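Local atomic coordinates of angiopoietin-related protein 6 (Homo sapiens, PDB entry 6Y43), a protein that probably acts as a secreted angiopoietin-like growth factor, through a C-terminal fibrinogen-like globular domain that carries a calcium site. Residues 147-150 and 154-157; 63-68 and 123-128; 59-64 and 179-184. One frame throughout, in Å; residues are numbered along the deposited sequence.

Interaction 1. Residues 147-150 and 154-157; sequences PFST and DRDS. With CA (calcium ion), chain B.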
# COMPACT_ATOMS: atom_id res chain seq x y z
N PRO A 147 -10.46 1.07 11.38
CA PRO A 147 -9.64 2.27 11.52
C PRO A 147 -8.17 1.91 11.43
O PRO A 147 -7.77 0.77 11.62
CB PRO A 147 -10.00 2.80 12.90
CG PRO A 147 -10.40 1.58 13.66
CD PRO A 147 -11.02 0.63 12.68
N PHE A 148 -7.35 2.92 11.12
CA PHE A 148 -5.91 2.74 11.08
C PHE A 148 -5.32 2.84 12.48
O PHE A 148 -5.52 3.83 13.18
CB PHE A 148 -5.27 3.78 10.15
CG PHE A 148 -3.91 3.37 9.63
CD1 PHE A 148 -3.80 2.57 8.51
CD2 PHE A 148 -2.76 3.84 10.22
CE1 PHE A 148 -2.56 2.21 8.01
CE2 PHE A 148 -1.51 3.49 9.71
CZ PHE A 148 -1.42 2.67 8.62
N SER A 149 -4.58 1.80 12.88
CA SER A 149 -3.92 1.73 14.17
C SER A 149 -2.40 1.79 14.04
O SER A 149 -1.82 1.23 13.10
CB SER A 149 -4.27 0.42 14.92
OG SER A 149 -5.59 0.38 15.41
N THR A 150 -1.77 2.43 15.03
CA THR A 150 -0.33 2.30 15.27
C THR A 150 -0.13 1.92 16.74
O THR A 150 -1.08 1.86 17.52
CB THR A 150 0.43 3.58 14.92
OG1 THR A 150 -0.08 4.68 15.70
CG2 THR A 150 0.32 3.91 13.44
N ASP A 154 -4.14 2.27 19.52
CA ASP A 154 -4.78 0.96 19.41
C ASP A 154 -6.27 1.17 19.17
O ASP A 154 -7.03 1.45 20.10
CB ASP A 154 -4.52 0.13 20.66
CG ASP A 154 -5.20 -1.24 20.64
OD1 ASP A 154 -6.02 -1.50 19.72
OD2 ASP A 154 -4.91 -2.04 21.55
N ARG A 155 -6.68 1.04 17.92
CA ARG A 155 -8.07 1.16 17.50
C ARG A 155 -8.61 -0.15 16.97
O ARG A 155 -9.66 -0.17 16.33
CB ARG A 155 -8.18 2.23 16.43
CG ARG A 155 -7.72 3.54 16.94
CD ARG A 155 -7.35 4.49 15.84
NE ARG A 155 -7.24 5.82 16.42
CZ ARG A 155 -6.59 6.83 15.86
NH1 ARG A 155 -5.98 6.65 14.69
NH2 ARG A 155 -6.57 8.00 16.48
N ASP A 156 -7.88 -1.23 17.17
CA ASP A 156 -8.23 -2.48 16.52
C ASP A 156 -9.34 -3.18 17.31
O ASP A 156 -9.90 -2.67 18.29
CB ASP A 156 -6.98 -3.34 16.36
CG ASP A 156 -6.35 -3.77 17.68
OD1 ASP A 156 -7.09 -4.15 18.63
OD2 ASP A 156 -5.11 -3.79 17.76
N SER A 157 -9.67 -4.38 16.85
CA SER A 157 -10.74 -5.17 17.44
C SER A 157 -10.20 -6.35 18.25
O SER A 157 -10.92 -7.31 18.49
CB SER A 157 -11.69 -5.65 16.35
OG SER A 157 -12.35 -4.54 15.75
CA CA B . -6.70 -3.66 20.84
O HOH W 1 -8.92 -2.73 20.75
O HOH W 2 -6.99 -3.50 23.25

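Interaction 2. Residues 63-68 and 123-128; sequences TTWQHY and DHYRLR. With EDO (1,2-ethanediol), chain D.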
# COMPACT_ATOMS: atom_id res chain seq x y z
N THR A 63 6.90 2.81 13.00
CA THR A 63 7.14 4.24 13.20
C THR A 63 5.86 4.96 13.60
O THR A 63 4.81 4.35 13.75
CB THR A 63 7.76 4.87 11.94
OG1 THR A 63 8.13 6.23 12.20
CG2 THR A 63 6.81 4.84 10.77
N THR A 64 5.97 6.29 13.74
CA THR A 64 4.99 7.12 14.44
C THR A 64 3.72 7.33 13.63
O THR A 64 3.74 7.32 12.39
CB THR A 64 5.57 8.50 14.78
OG1 THR A 64 5.78 9.27 13.59
CG2 THR A 64 6.90 8.39 15.52
N TRP A 65 2.62 7.59 14.34
CA TRP A 65 1.40 8.05 13.67
C TRP A 65 1.69 9.21 12.73
O TRP A 65 1.25 9.23 11.58
CB TRP A 65 0.33 8.46 14.70
CG TRP A 65 -0.88 9.04 14.06
CD1 TRP A 65 -1.17 10.37 13.92
CD2 TRP A 65 -1.99 8.33 13.47
NE1 TRP A 65 -2.36 10.52 13.27
CE2 TRP A 65 -2.89 9.28 12.99
CE3 TRP A 65 -2.30 6.96 13.31
CZ2 TRP A 65 -4.09 8.93 12.36
CZ3 TRP A 65 -3.49 6.62 12.69
CH2 TRP A 65 -4.37 7.59 12.21
N GLN A 66 2.46 10.19 13.19
CA GLN A 66 2.75 11.34 12.33
C GLN A 66 3.45 10.90 11.04
O GLN A 66 3.21 11.47 9.97
CB GLN A 66 3.61 12.35 13.08
CG GLN A 66 3.98 13.60 12.26
CD GLN A 66 2.76 14.32 11.68
OE1 GLN A 66 1.73 14.44 12.34
NE2 GLN A 66 2.89 14.79 10.45
N HIS A 67 4.36 9.93 11.14
CA HIS A 67 5.04 9.46 9.93
C HIS A 67 4.08 8.67 9.04
O HIS A 67 4.09 8.83 7.82
CB HIS A 67 6.27 8.63 10.30
CG HIS A 67 7.44 9.47 10.71
ND1 HIS A 67 8.02 9.39 11.96
CD2 HIS A 67 8.11 10.45 10.06
CE1 HIS A 67 9.00 10.26 12.05
NE2 HIS A 67 9.08 10.92 10.91
N TYR A 68 3.21 7.84 9.63
CA TYR A 68 2.20 7.17 8.82
C TYR A 68 1.25 8.17 8.17
O TYR A 68 0.76 7.92 7.06
CB TYR A 68 1.42 6.14 9.67
CG TYR A 68 2.08 4.79 9.58
CD1 TYR A 68 1.92 4.00 8.43
CD2 TYR A 68 2.93 4.33 10.56
CE1 TYR A 68 2.57 2.79 8.29
CE2 TYR A 68 3.58 3.11 10.43
CZ TYR A 68 3.41 2.35 9.28
OH TYR A 68 4.05 1.15 9.11
N ASP A 123 -11.78 10.60 11.16
CA ASP A 123 -12.40 9.29 11.23
C ASP A 123 -11.36 8.19 11.11
O ASP A 123 -11.64 7.09 10.60
CB ASP A 123 -13.48 9.16 10.15
CG ASP A 123 -14.60 10.18 10.35
OD1 ASP A 123 -14.41 11.36 9.98
OD2 ASP A 123 -15.65 9.81 10.90
N HIS A 124 -10.13 8.50 11.54
CA HIS A 124 -9.05 7.54 11.75
C HIS A 124 -8.66 6.81 10.47
O HIS A 124 -8.21 5.66 10.52
CB HIS A 124 -9.44 6.51 12.83
CG HIS A 124 -9.72 7.14 14.17
ND1 HIS A 124 -10.27 6.44 15.23
CD2 HIS A 124 -9.53 8.40 14.61
CE1 HIS A 124 -10.40 7.26 16.26
NE2 HIS A 124 -9.94 8.45 15.92
N TYR A 125 -8.85 7.47 9.32
CA TYR A 125 -8.43 6.93 8.03
C TYR A 125 -8.97 5.51 7.82
O TYR A 125 -8.31 4.65 7.24
CB TYR A 125 -6.91 6.96 7.91
CG TYR A 125 -6.32 8.37 7.84
CD1 TYR A 125 -6.52 9.18 6.74
CD2 TYR A 125 -5.54 8.85 8.87
CE1 TYR A 125 -5.97 10.45 6.66
CE2 TYR A 125 -4.97 10.12 8.82
CZ TYR A 125 -5.18 10.91 7.70
OH TYR A 125 -4.64 12.18 7.64
N ARG A 126 -10.22 5.30 8.24
CA ARG A 126 -10.91 4.04 8.03
C ARG A 126 -10.84 3.61 6.57
O ARG A 126 -11.07 4.40 5.66
CB ARG A 126 -12.37 4.18 8.46
CG ARG A 126 -12.62 4.09 9.94
CD ARG A 126 -14.13 4.07 10.30
NE ARG A 126 -14.19 4.01 11.75
CZ ARG A 126 -14.34 2.90 12.45
NH1 ARG A 126 -14.51 1.73 11.82
NH2 ARG A 126 -14.34 2.96 13.77
N LEU A 127 -10.57 2.33 6.37
CA LEU A 127 -10.46 1.76 5.03
C LEU A 127 -11.83 1.47 4.43
O LEU A 127 -12.75 1.00 5.12
CB LEU A 127 -9.67 0.46 5.10
CG LEU A 127 -9.41 -0.36 3.83
CD1 LEU A 127 -8.53 0.42 2.84
CD2 LEU A 127 -8.77 -1.66 4.24
N ARG A 128 -11.97 1.77 3.13
CA ARG A 128 -13.12 1.34 2.32
C ARG A 128 -12.58 0.63 1.07
O ARG A 128 -11.67 1.13 0.47
CB ARG A 128 -13.98 2.54 1.91
CG ARG A 128 -14.99 3.05 2.93
CD ARG A 128 -14.27 4.01 3.84
NE ARG A 128 -15.12 4.58 4.87
CZ ARG A 128 -15.49 3.95 5.99
NH1 ARG A 128 -15.07 2.71 6.22
NH2 ARG A 128 -16.27 4.56 6.88
C1 EDO D . 3.75 1.08 14.34
O1 EDO D . 2.43 0.77 14.81
C2 EDO D . 4.52 1.79 15.46
O2 EDO D . 3.84 3.02 15.77

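Interaction 3. Residues 59-64 and 179-184; sequences VNFFTT and NLNGVW. With EDO (1,2-ethanediol), chain D.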
# COMPACT_ATOMS: atom_id res chain seq x y z
N VAL A 59 13.85 0.47 5.27
CA VAL A 59 13.08 1.54 5.90
C VAL A 59 12.34 0.95 7.08
O VAL A 59 11.78 -0.14 6.99
CB VAL A 59 12.10 2.15 4.88
CG1 VAL A 59 11.07 3.05 5.53
CG2 VAL A 59 12.87 2.89 3.78
N ASN A 60 12.38 1.66 8.21
CA ASN A 60 11.67 1.22 9.41
C ASN A 60 10.20 1.56 9.26
O ASN A 60 9.83 2.73 9.21
CB ASN A 60 12.27 1.92 10.63
CG ASN A 60 11.59 1.53 11.92
OD1 ASN A 60 11.46 2.35 12.84
ND2 ASN A 60 11.12 0.30 11.99
N PHE A 61 9.35 0.52 9.21
CA PHE A 61 7.91 0.70 9.17
C PHE A 61 7.28 0.64 10.56
O PHE A 61 6.07 0.87 10.69
CB PHE A 61 7.27 -0.36 8.26
CG PHE A 61 7.27 0.01 6.80
CD1 PHE A 61 8.45 0.08 6.08
CD2 PHE A 61 6.08 0.32 6.16
CE1 PHE A 61 8.44 0.45 4.73
CE2 PHE A 61 6.05 0.68 4.80
CZ PHE A 61 7.22 0.75 4.10
N PHE A 62 8.06 0.35 11.60
CA PHE A 62 7.57 0.47 12.97
C PHE A 62 7.79 1.91 13.42
O PHE A 62 8.75 2.24 14.12
CB PHE A 62 8.28 -0.51 13.89
CG PHE A 62 7.70 -0.56 15.30
CD1 PHE A 62 6.48 -1.15 15.50
CD2 PHE A 62 8.37 0.01 16.38
CE1 PHE A 62 5.92 -1.22 16.78
CE2 PHE A 62 7.81 -0.03 17.66
CZ PHE A 62 6.58 -0.65 17.86
N THR A 63 6.90 2.81 13.00
CA THR A 63 7.14 4.24 13.20
C THR A 63 5.86 4.96 13.60
O THR A 63 4.81 4.35 13.75
CB THR A 63 7.76 4.87 11.94
OG1 THR A 63 8.13 6.23 12.20
CG2 THR A 63 6.81 4.84 10.77
N THR A 64 5.97 6.29 13.74
CA THR A 64 4.99 7.12 14.44
C THR A 64 3.72 7.33 13.63
O THR A 64 3.74 7.32 12.39
CB THR A 64 5.57 8.50 14.78
OG1 THR A 64 5.78 9.27 13.59
CG2 THR A 64 6.90 8.39 15.52
N ASN A 179 -0.44 -8.17 6.44
CA ASN A 179 0.37 -7.35 7.34
C ASN A 179 1.50 -6.73 6.53
O ASN A 179 2.68 -6.87 6.84
CB ASN A 179 0.91 -8.18 8.50
CG ASN A 179 1.56 -7.35 9.58
OD1 ASN A 179 1.05 -6.31 9.97
ND2 ASN A 179 2.70 -7.84 10.10
N LEU A 180 1.13 -5.99 5.48
CA LEU A 180 2.15 -5.57 4.53
C LEU A 180 3.07 -4.51 5.09
O LEU A 180 4.16 -4.31 4.53
CB LEU A 180 1.51 -5.07 3.24
CG LEU A 180 0.65 -6.10 2.48
CD1 LEU A 180 0.20 -5.52 1.17
CD2 LEU A 180 1.39 -7.43 2.30
N ASN A 181 2.70 -3.84 6.19
CA ASN A 181 3.60 -2.89 6.83
C ASN A 181 4.37 -3.50 7.99
O ASN A 181 4.93 -2.77 8.81
CB ASN A 181 2.82 -1.66 7.29
CG ASN A 181 2.39 -0.79 6.13
OD1 ASN A 181 2.94 -0.87 5.02
ND2 ASN A 181 1.42 0.07 6.38
N GLY A 182 4.44 -4.83 8.06
CA GLY A 182 5.11 -5.51 9.14
C GLY A 182 6.60 -5.59 8.94
O GLY A 182 7.22 -4.77 8.26
N VAL A 183 7.19 -6.56 9.61
CA VAL A 183 8.63 -6.74 9.60
C VAL A 183 9.04 -7.45 8.31
O VAL A 183 8.61 -8.57 8.07
CB VAL A 183 9.10 -7.55 10.81
CG1 VAL A 183 10.62 -7.67 10.78
CG2 VAL A 183 8.61 -6.94 12.10
N TRP A 184 9.87 -6.80 7.50
CA TRP A 184 10.47 -7.44 6.33
C TRP A 184 11.63 -8.31 6.80
O TRP A 184 12.66 -7.79 7.26
CB TRP A 184 10.93 -6.40 5.31
CG TRP A 184 11.39 -7.00 3.99
CD1 TRP A 184 10.61 -7.26 2.90
CD2 TRP A 184 12.71 -7.41 3.64
NE1 TRP A 184 11.37 -7.81 1.89
CE2 TRP A 184 12.66 -7.92 2.33
CE3 TRP A 184 13.92 -7.40 4.32
CZ2 TRP A 184 13.81 -8.39 1.66
CZ3 TRP A 184 15.05 -7.88 3.67
CH2 TRP A 184 14.98 -8.38 2.36
C1 EDO D . 3.75 1.08 14.34
O1 EDO D . 2.43 0.77 14.81
C2 EDO D . 4.52 1.79 15.46
O2 EDO D . 3.84 3.02 15.77

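Interaction 1. Residues 147-150 and 154-157
Ser149 and Arg155 bring two irregular loop segments together, their CA atoms 5.4 Å apart, at the calcium-binding loop of the fibrinogen-like globular domain. The Ser149 OG accepts the backbone N-H of Arg155 at 2.8 Å, so that a side chain of 147-150 ties down the main chain between two calcium ligands, Asp154 and Asp156. Pro147 lies crosswise to Arg155, its CG 3.6 Å from Arg155 CB. With CG beside its own backbone N (chi1 -60°), the extended Arg155 chain reaches across 147-150, so that NH1 meets Phe148 O at 3.2 Å. That bond is straight, 166° at the hydrogen, and lies almost in the guanidinium plane, which helps to fix the rotation of the group. On the far side, Asp154 OD1 closes an Asx turn by accepting from Asp156 N, while Asp156 OD2 accepts from Cys162 N. Both carboxylates are thus held by backbone N-H groups as well as by the metal. The calcium ion is gripped by Asp154 through both oxygens, by Tyr158 O and Gly160 O, by two waters, and by Asp156 OD1 at 2.3 Å.

Interaction 2. Residues 63-68 and 123-128
Trp65 and Tyr125 meet in the fibrinogen-like fold as two flat groups inclined at 40°, with the centre of the tryptophan six-membered ring 5.9 Å from that of the tyrosine, too oblique for a stack or a T-shaped pair. The tryptophan reaches the edge of the tyrosine ring, near its plane: Trp65 CH2 lies 3.8 Å from Tyr125 CD2, and the neighbouring Trp65 CZ2 is equally close to Tyr125 CE2. Arg155 NH1 sits on the side of the indole plane opposite Tyr125, in a cation-pi contact; Arg153 makes a second one.

This buried aromatic contact joins the start of helix 65-70 to the loop that leads into strand 127-133. The backbones stay well apart, and the side chains span the distance. Trp65 CG stands anti to the backbone N (chi1 175°), which sends the indole off the first turn of the helix toward the loop. From the other side, His124 and Tyr125 both adopt left-handed backbone conformations, and the Tyr125 CB points toward the helix.

The contact itself is apolar, and the polar ends of the two rings are satisfied separately. Trp65 NE1 bonds to Glu121 OE2, and Tyr125 OH bonds to Glu84 OE1 of helix 83-90, whose Leu83 and Tyr87 also touch the tyrosine. Each ring is therefore held at its polar end as well as by packing, which limits its freedom to slide or swing. The helix that carries Trp65 begins at Thr64, the N-cap residue, where Thr64 OG1 accepts from His67 N at 2.9 Å, with 153° at the hydrogen.

Interaction 3. Residues 59-64 and 179-184
Phe61 and Asn181 make the van der Waals contact that joins these two loops, a buried contact of the fibrinogen-like domain. Two parts of the asparagine touch the phenylalanine: Asn181 O lies 3.4 Å from Phe61 CB, and Asn181 OD1 comes within 3.5 Å of Phe61 CE2 and equally near CD2. The side chains pass at a slant, the ring and amide planes 37° apart. Phe61 CG sits beside its own backbone N (chi1 -84°), which brings the CD2-CE2 side of the ring against the amide. Trp80 packs on both residues.

Hydrogen bonds hold the asparagine in place from outside. Its OD1 accepts from Gln52 NE2 and its ND2 donates to Gly169 O, so the rotation of the buried amide is fixed at both ends. The backbone is shaped by a type I beta turn from Asn179 to Gly182, closed by Gly182 N to Asn179 O at 3.0 Å; Arg54 NH1 bonds to the carbonyls of Leu180 and Gly182.

Across from this turn, residues 61-63 form an inverse gamma turn centred on Phe62, with a weak bond from Thr63 N to Phe61 O. The same Phe61 O also accepts from Tyr68 OH. Beyond the turn, a 1,2-ethanediol, probably from the crystallisation liquor, rests its C2 over one face of the Phe62 ring and bonds through O2 to Thr63 O at 2.6 Å.

Since OD1 and ND2 of the Asn181 side-chain amide are already bonded to Gln52 and Gly169, its contact with Phe61 is probably mainly van der Waals, and those outside bonds set where the amide lies against the ring.

How the interactions relate
From the N terminus, the first segment met is 59-64, which runs on into 63-68, so interactions 2 and 3 share Thr63 and Thr64. Interaction 2 closes the shorter of the two loops that start here, returning at 123-128, where the chain enters strand 127-133. Interaction 1 follows in series as a tight local loop, 147-150 to 154-157. Interaction 3 closes last, at 179-184, and its long loop encloses interaction 1. The first two contacts abut: Phe148 N bonds to His124 O, and Arg155 NE packs near His124 ND1. Tyr68 CE1 packs on Asn181 ND2, linking interactions 2 and 3. Together they connect helix 65-70 with the calcium loop and with the loops preceding strand 212-219.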